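Local coordinates for protein 11S globulin subunit beta (Cucurbita maxima, PDB 2EVX) that serves as a seed storage protein of the 11S globulin family, laid down as a nutrient reservoir in hexamers whose subunits pair an acidic with a basic chain, at residues V298-G303 with V448-R453; N332-P337 with I386-D391. One frame throughout, in Å; residues are numbered along the deposited sequence.

Both contacts lie in the second cupin domain. From the N terminus, the chain first runs through 298-303, on an outermost strand of one barrel sheet, and then through 332-337, on a strand of the other sheet. Interaction 2 closes the shorter loop when 386-391 returns antiparallel to 332-337. Interaction 1 closes only at the modelled C terminus, where 448-453 comes back to 298-303, so the shorter loop sits wholly within the longer one and the two do not cross. They meet at strand 334-340, which pairs with 384-390 and also with 448-449; Leu449 N probably hydrogen-bonds to Met334 O. Both contacts also touch the second subunit.

Interaction 1: residues V298-G303 with V448-R453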
loop_
_atom_site.group_PDB
_atom_site.type_symbol
_atom_site.label_atom_id
_atom_site.label_comp_id
_atom_site.label_asym_id
_atom_site.label_seq_id
_atom_site.Cartn_x
_atom_site.Cartn_y
_atom_site.Cartn_z
ATOM N N VAL A 298 -20.910 21.328 -8.708
ATOM C CA VAL A 298 -20.337 22.648 -8.964
ATOM C C VAL A 298 -21.034 23.179 -10.220
ATOM O O VAL A 298 -20.996 22.552 -11.278
ATOM C CB VAL A 298 -18.785 22.585 -9.144
ATOM C CG1 VAL A 298 -18.350 21.187 -9.514
ATOM C CG2 VAL A 298 -18.338 23.575 -10.196
ATOM N N PHE A 299 -21.676 24.336 -10.092
ATOM C CA PHE A 299 -22.438 24.895 -11.203
ATOM C C PHE A 299 -22.291 26.407 -11.394
ATOM O O PHE A 299 -22.449 27.180 -10.450
ATOM C CB PHE A 299 -23.913 24.553 -10.975
ATOM C CG PHE A 299 -24.825 24.881 -12.131
ATOM C CD1 PHE A 299 -25.119 23.918 -13.098
ATOM C CD2 PHE A 299 -25.466 26.120 -12.201
ATOM C CE1 PHE A 299 -26.047 24.179 -14.114
ATOM C CE2 PHE A 299 -26.397 26.391 -13.216
ATOM C CZ PHE A 299 -26.689 25.416 -14.171
ATOM N N ASN A 300 -21.972 26.820 -12.617
ATOM C CA ASN A 300 -21.865 28.238 -12.938
ATOM C C ASN A 300 -22.672 28.444 -14.205
ATOM O O ASN A 300 -22.212 28.138 -15.304
ATOM C CB ASN A 300 -20.433 28.674 -13.193
ATOM C CG ASN A 300 -20.326 30.170 -13.413
ATOM O OD1 ASN A 300 -21.195 30.784 -14.047
ATOM N ND2 ASN A 300 -19.260 30.769 -12.893
ATOM N N PRO A 301 -23.886 28.985 -14.065
ATOM C CA PRO A 301 -24.823 29.256 -15.157
ATOM C C PRO A 301 -24.187 29.750 -16.448
ATOM O O PRO A 301 -24.561 29.315 -17.538
ATOM C CB PRO A 301 -25.759 30.289 -14.547
ATOM C CG PRO A 301 -25.795 29.886 -13.114
ATOM C CD PRO A 301 -24.341 29.627 -12.819
ATOM N N ARG A 302 -23.222 30.655 -16.320
ATOM C CA ARG A 302 -22.557 31.229 -17.483
ATOM C C ARG A 302 -21.272 30.510 -17.911
ATOM O O ARG A 302 -20.814 30.685 -19.043
ATOM C CB ARG A 302 -22.250 32.700 -17.207
ATOM C CG ARG A 302 -23.476 33.588 -16.986
ATOM C CD ARG A 302 -23.101 34.784 -16.118
ATOM N NE ARG A 302 -22.622 34.334 -14.806
ATOM C CZ ARG A 302 -22.048 35.116 -13.892
ATOM N NH1 ARG A 302 -21.653 34.601 -12.731
ATOM N NH2 ARG A 302 -21.865 36.409 -14.137
ATOM N N GLY A 303 -20.703 29.697 -17.022
ATOM C CA GLY A 303 -19.466 29.003 -17.349
ATOM C C GLY A 303 -19.536 27.528 -17.721
ATOM O O GLY A 303 -18.912 27.098 -18.692
ATOM N N VAL A 448 -15.274 26.830 -11.764
ATOM C CA VAL A 448 -15.354 27.275 -13.141
ATOM C C VAL A 448 -15.605 28.775 -13.193
ATOM O O VAL A 448 -16.323 29.333 -12.362
ATOM C CB VAL A 448 -16.449 26.525 -13.935
ATOM C CG1 VAL A 448 -16.927 25.324 -13.151
ATOM C CG2 VAL A 448 -17.575 27.456 -14.306
ATOM N N LEU A 449 -14.981 29.422 -14.172
ATOM C CA LEU A 449 -15.103 30.858 -14.358
ATOM C C LEU A 449 -15.845 31.159 -15.652
ATOM O O LEU A 449 -15.527 30.620 -16.711
ATOM C CB LEU A 449 -13.715 31.499 -14.393
ATOM C CG LEU A 449 -12.782 31.113 -13.240
ATOM C CD1 LEU A 449 -11.503 31.918 -13.328
ATOM C CD2 LEU A 449 -13.457 31.363 -11.907
ATOM N N SER A 450 -16.853 32.015 -15.559
ATOM C CA SER A 450 -17.632 32.396 -16.726
ATOM C C SER A 450 -16.800 33.380 -17.535
ATOM O O SER A 450 -16.136 34.246 -16.967
ATOM C CB SER A 450 -18.948 33.044 -16.286
ATOM O OG SER A 450 -18.724 34.114 -15.383
ATOM N N PRO A 451 -16.815 33.247 -18.869
ATOM C CA PRO A 451 -16.060 34.128 -19.763
ATOM C C PRO A 451 -15.819 35.532 -19.205
ATOM O O PRO A 451 -16.632 36.446 -19.375
ATOM C CB PRO A 451 -16.912 34.121 -21.025
ATOM C CG PRO A 451 -17.323 32.680 -21.095
ATOM C CD PRO A 451 -17.695 32.353 -19.645
ATOM N N GLY A 452 -14.692 35.674 -18.517
ATOM C CA GLY A 452 -14.300 36.942 -17.934
ATOM C C GLY A 452 -12.862 37.180 -18.352
ATOM O O GLY A 452 -12.067 37.768 -17.608
ATOM N N ARG A 453 -12.547 36.706 -19.558
ATOM C CA ARG A 453 -11.219 36.805 -20.173
ATOM C C ARG A 453 -10.631 38.219 -20.257
ATOM O O ARG A 453 -10.997 38.964 -21.198
ATOM C CB ARG A 453 -11.263 36.180 -21.574
ATOM C CG ARG A 453 -12.390 36.703 -22.469
ATOM C CD ARG A 453 -12.354 36.061 -23.854
ATOM N NE ARG A 453 -11.018 36.122 -24.451
ATOM C CZ ARG A 453 -10.126 35.132 -24.411
ATOM N NH1 ARG A 453 -10.427 33.987 -23.807
ATOM N NH2 ARG A 453 -8.927 35.289 -24.966
#
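The backbones of 298-303 and 448-453 draw closest at Gly303 and Ser450, whose CA atoms lie 3.9 Å apart, and it is side chains that join the two segments. The turn that follows strand 298-300 is an Asx turn: Asn300 OD1 accepts Arg302 N at 3.0 Å, with the donor tilted 18° from the carbonyl plane, and receives a weak bond from Gly303 N, which bonds chiefly to Asn300 O. With chi1 at -175° Asn300 carries its amide away from the backbone N, and ND2 faces the other segment and gives a weak hydrogen bond to Val448 O at 3.3 Å. The amide thus serves the turn with its oxygen and the partner segment with its nitrogen.

Val448 sends its two branches in different directions. CG2 packs against Asn300 CB and Gly303 CA, while CG1 meets Val298 CG2 at 3.7 Å. This joins an edge strand of one sheet of the C-terminal cupin barrel to a short strand of the other. Val298 also touches Arg447, a magnesium-binding residue.

Farther along, Pro451 CD rests on Arg302 O at 3.6 Å. Glu445 accepts a hydrogen bond from Ser450 N and forms a long, weak ion pair with Arg302. The Arg302 chain, bent at chi3, curls past Ser450, leaving Ser450 OG 3.8 Å above the centre of one guanidinium face.

Interaction 2: residues N332-P337 with I386-D391; sequences NAMVAP and IKRASD
Ala389 N donates to Ala333 O at 2.9 Å, and Val335 N to Lys387 O at 2.7 Å; these two backbone bonds lock 332-337 against 386-391 as antiparallel strands of the C-terminal cupin barrel. Val335 and Lys387 are a hydrogen-bonded pair, although the return bond from Lys387 N is weak, and Met334 and Arg388 are the adjoining non-hydrogen-bonded pair. Farther along, Asn332 N reaches Ser390 O in a nearly straight bond (172° at the hydrogen) but comes in from above the carbonyl plane.

Asn332 is held at several points. Its carbonyl oxygen accepts Arg388 NH2 at 3.3 Å, lying near the edge of the guanidinium and 17° out of its plane. Its ND2 makes only a weak bond to Asp391 OD1. Over one face of the same guanidinium sits Met334 CE, 4.0 Å above the plane at its centre, brought there by an extended chain that bends at chi3 (-88°). That methyl also touches Ile386 CG2.

Pro337 and Ile386 lie side by side, with Pro337 CB 3.4 Å from Ile386 CG1. On the face opposite Met334 and Arg388, Val335 CB packs against Lys387 CB; the lysine chain then leads away to within about 3 Å (nearest atoms) of a bound magnesium ion, whose site includes Lys387, and makes a cation-pi contact with Trp396.

Trp396 and Phe394 of strand 393-400, with Leu329 of strand 323-329, pack over Val335 and Ala389. Phe217, Glu220 and Ala221 from helix 215-222 of the second subunit cover the Met334, Arg388, Ile386 and Pro337 side. Within the sheet, strand 353-359 flanks 384-390, while 448-449 and 407-409 pair with 334-340.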
loop_
_atom_site.group_PDB
_atom_site.type_symbol
_atom_site.label_atom_id
_atom_site.label_comp_id
_atom_site.label_asym_id
_atom_site.label_seq_id
_atom_site.Cartn_x
_atom_site.Cartn_y
_atom_site.Cartn_z
ATOM N N ASN A 332 -15.345 29.887 -24.402
ATOM C CA ASN A 332 -14.425 30.759 -23.677
ATOM C C ASN A 332 -14.452 30.613 -22.153
ATOM O O ASN A 332 -13.870 31.440 -21.437
ATOM C CB ASN A 332 -14.681 32.227 -24.038
ATOM C CG ASN A 332 -14.523 32.514 -25.525
ATOM O OD1 ASN A 332 -13.931 33.529 -25.907
ATOM N ND2 ASN A 332 -15.064 31.634 -26.372
ATOM N N ALA A 333 -15.129 29.581 -21.651
ATOM C CA ALA A 333 -15.190 29.355 -20.207
ATOM C C ALA A 333 -13.842 28.778 -19.751
ATOM O O ALA A 333 -13.187 28.030 -20.487
ATOM C CB ALA A 333 -16.334 28.403 -19.856
ATOM N N MET A 334 -13.437 29.137 -18.537
ATOM C CA MET A 334 -12.163 28.700 -17.987
ATOM C C MET A 334 -12.290 28.069 -16.606
ATOM O O MET A 334 -13.075 28.531 -15.776
ATOM C CB MET A 334 -11.207 29.904 -17.908
ATOM C CG MET A 334 -9.937 29.675 -17.089
ATOM S SD MET A 334 -8.909 31.169 -16.851
ATOM C CE MET A 334 -7.869 31.082 -18.324
ATOM N N VAL A 335 -11.528 27.000 -16.374
ATOM C CA VAL A 335 -11.508 26.346 -15.075
ATOM C C VAL A 335 -10.341 27.026 -14.355
ATOM O O VAL A 335 -9.218 27.031 -14.847
ATOM C CB VAL A 335 -11.245 24.823 -15.194
ATOM C CG1 VAL A 335 -11.133 24.208 -13.814
ATOM C CG2 VAL A 335 -12.380 24.148 -15.969
ATOM N N ALA A 336 -10.614 27.619 -13.203
ATOM C CA ALA A 336 -9.591 28.329 -12.445
ATOM C C ALA A 336 -8.378 27.474 -12.109
ATOM O O ALA A 336 -8.469 26.253 -12.049
ATOM C CB ALA A 336 -10.197 28.887 -11.160
ATOM N N PRO A 337 -7.215 28.114 -11.893
ATOM C CA PRO A 337 -6.013 27.349 -11.558
ATOM C C PRO A 337 -6.246 26.510 -10.312
ATOM O O PRO A 337 -6.921 26.931 -9.376
ATOM C CB PRO A 337 -4.949 28.431 -11.360
ATOM C CG PRO A 337 -5.734 29.660 -11.077
ATOM C CD PRO A 337 -6.895 29.543 -12.011
ATOM N N ILE A 386 -4.687 24.823 -15.480
ATOM C CA ILE A 386 -5.622 25.857 -15.894
ATOM C C ILE A 386 -6.222 25.420 -17.213
ATOM O O ILE A 386 -5.516 24.916 -18.083
ATOM C CB ILE A 386 -4.903 27.203 -16.094
ATOM C CG1 ILE A 386 -4.551 27.800 -14.726
ATOM C CG2 ILE A 386 -5.757 28.134 -16.953
ATOM C CD1 ILE A 386 -3.902 29.160 -14.780
ATOM N N LYS A 387 -7.527 25.597 -17.363
ATOM C CA LYS A 387 -8.181 25.197 -18.596
ATOM C C LYS A 387 -9.079 26.273 -19.165
ATOM O O LYS A 387 -9.757 26.997 -18.433
ATOM C CB LYS A 387 -8.975 23.905 -18.380
ATOM C CG LYS A 387 -8.093 22.664 -18.338
ATOM C CD LYS A 387 -8.871 21.378 -18.044
ATOM C CE LYS A 387 -9.159 21.202 -16.555
ATOM N NZ LYS A 387 -9.639 19.825 -16.248
ATOM N N ARG A 388 -9.065 26.377 -20.486
ATOM C CA ARG A 388 -9.877 27.352 -21.182
ATOM C C ARG A 388 -10.420 26.750 -22.461
ATOM O O ARG A 388 -9.663 26.382 -23.359
ATOM C CB ARG A 388 -9.054 28.593 -21.496
ATOM C CG ARG A 388 -9.328 29.182 -22.861
ATOM C CD ARG A 388 -9.115 30.659 -22.817
ATOM N NE ARG A 388 -10.158 31.291 -22.022
ATOM C CZ ARG A 388 -10.052 32.501 -21.487
ATOM N NH1 ARG A 388 -8.938 33.201 -21.661
ATOM N NH2 ARG A 388 -11.066 33.016 -20.797
ATOM N N ALA A 389 -11.742 26.657 -22.539
ATOM C CA ALA A 389 -12.401 26.087 -23.705
ATOM C C ALA A 389 -12.290 26.977 -24.942
ATOM O O ALA A 389 -12.148 28.197 -24.844
ATOM C CB ALA A 389 -13.865 25.825 -23.387
ATOM N N SER A 390 -12.344 26.341 -26.107
ATOM C CA SER A 390 -12.285 27.047 -27.378
ATOM C C SER A 390 -13.642 27.722 -27.551
ATOM O O SER A 390 -14.439 27.766 -26.609
ATOM C CB SER A 390 -12.046 26.054 -28.521
ATOM O OG SER A 390 -13.140 25.162 -28.679
ATOM N N ASP A 391 -13.908 28.248 -28.745
ATOM C CA ASP A 391 -15.193 28.892 -29.011
ATOM C C ASP A 391 -16.275 27.823 -29.021
ATOM O O ASP A 391 -17.436 28.098 -28.741
ATOM C CB ASP A 391 -15.188 29.590 -30.371
ATOM C CG ASP A 391 -14.052 30.564 -30.518
ATOM O OD1 ASP A 391 -13.729 31.235 -29.511
ATOM O OD2 ASP A 391 -13.493 30.662 -31.638
#